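Local coordinates for pollen allergen Phl p 6 (Phleum pratense, PDB 6TRK), which acts as a grass pollen allergen and belongs to a mainly helical family for which ribonuclease activity has been suggested, at residues A50-V53 with L59-K62. The protein carries 1 engineered substitution. Residues are numbered along the deposited sequence; the frame is centred on the assembly and turned at random.
Sequences ADAV and LVPK
V60 reaches across to A52 and V53 with a single methyl, CG2, a small example of how two helices joined by a short turn can meet through a few small aliphatic groups. The CB of V60 is directed at the facing helix, and its chi1 of 171° places CG1 anti to the backbone N and CG2 beside that N, on the side where the partner lies. There V60 CG2 meets V53 CG2 at 3.9 Å, methyl against methyl, with the two valine side chains crossing at a slant. The same V60 CG2 also comes within 3.9 Å of V53 N, so it touches the backbone as well as the side chain. A52, which is buried, completes the contact: its CB points at the second helix and stands 4.1 Å from V60 CG2. V53 differs, since its CB is directed away from 59-62 and only the CG2 branch, beside its own N, turns back to touch. No hydrogen bond crosses between the segments, so the contact rests on apolar packing. It joins the C-terminal part of helix 30-55 to the start of helix 60-76 in a helical hairpin, and helix 2-23 packs against both segments, with L10 touching D51, A52 and L59.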
loop_
_atom_site.group_PDB
_atom_site.type_symbol
_atom_site.label_atom_id
_atom_site.label_comp_id
_atom_site.label_asym_id
_atom_site.label_seq_id
_atom_site.Cartn_x
_atom_site.Cartn_y
_atom_site.Cartn_z
ATOM N N ALA A 50 1.885 2.151 12.953
ATOM C CA ALA A 50 2.227 2.268 14.368
ATOM C C ALA A 50 2.885 0.998 14.891
ATOM O O ALA A 50 3.765 1.075 15.761
ATOM C CB ALA A 50 0.981 2.620 15.183
ATOM N N ASP A 51 2.498 -0.174 14.390
ATOM C CA ASP A 51 3.248 -1.379 14.738
ATOM C C ASP A 51 4.699 -1.292 14.274
ATOM O O ASP A 51 5.610 -1.728 14.988
ATOM C CB ASP A 51 2.585 -2.615 14.144
ATOM C CG ASP A 51 1.310 -2.996 14.862
ATOM O OD1 ASP A 51 1.120 -2.543 16.019
ATOM O OD2 ASP A 51 0.510 -3.750 14.276
ATOM N N ALA A 52 4.933 -0.758 13.070
ATOM C CA ALA A 52 6.305 -0.594 12.600
ATOM C C ALA A 52 7.088 0.375 13.477
ATOM O O ALA A 52 8.272 0.146 13.761
ATOM C CB ALA A 52 6.308 -0.092 11.145
ATOM N N VAL A 53 6.473 1.505 13.842
ATOM C CA VAL A 53 7.140 2.439 14.750
ATOM C C VAL A 53 7.584 1.701 16.008
ATOM O O VAL A 53 8.718 1.877 16.491
ATOM C CB VAL A 53 6.215 3.619 15.097
ATOM C CG1 VAL A 53 6.834 4.449 16.213
ATOM C CG2 VAL A 53 5.991 4.510 13.896
ATOM N N LEU A 59 12.085 0.628 9.338
ATOM C CA LEU A 59 11.243 0.424 8.161
ATOM C C LEU A 59 10.356 1.625 7.870
ATOM O O LEU A 59 9.832 1.751 6.760
ATOM C CB LEU A 59 10.388 -0.819 8.380
ATOM C CG LEU A 59 9.477 -1.347 7.277
ATOM C CD1 LEU A 59 10.305 -1.760 6.085
ATOM C CD2 LEU A 59 8.686 -2.521 7.800
ATOM N N VAL A 60 10.143 2.502 8.861
ATOM C CA VAL A 60 9.129 3.549 8.709
ATOM C C VAL A 60 9.412 4.467 7.522
ATOM O O VAL A 60 8.466 4.785 6.780
ATOM C CB VAL A 60 8.980 4.326 10.029
ATOM C CG1 VAL A 60 8.114 5.552 9.839
ATOM C CG2 VAL A 60 8.395 3.414 11.069
ATOM N N PRO A 61 10.639 4.961 7.307
ATOM C CA PRO A 61 10.867 5.831 6.137
ATOM C C PRO A 61 10.608 5.143 4.821
ATOM O O PRO A 61 10.232 5.807 3.839
ATOM C CB PRO A 61 12.346 6.223 6.244
ATOM C CG PRO A 61 12.750 5.876 7.626
ATOM C CD PRO A 61 11.849 4.823 8.142
ATOM N N LYS A 62 10.837 3.824 4.765
ATOM C CA LYS A 62 10.545 3.080 3.538
ATOM C C LYS A 62 9.030 2.967 3.324
ATOM O O LYS A 62 8.548 3.189 2.210
ATOM C CB LYS A 62 11.198 1.704 3.621
ATOM C CG LYS A 62 12.740 1.746 3.600
ATOM C CD LYS A 62 13.287 0.321 3.769
ATOM C CE LYS A 62 14.785 0.270 3.911
ATOM N NZ LYS A 62 15.207 -1.150 4.091
#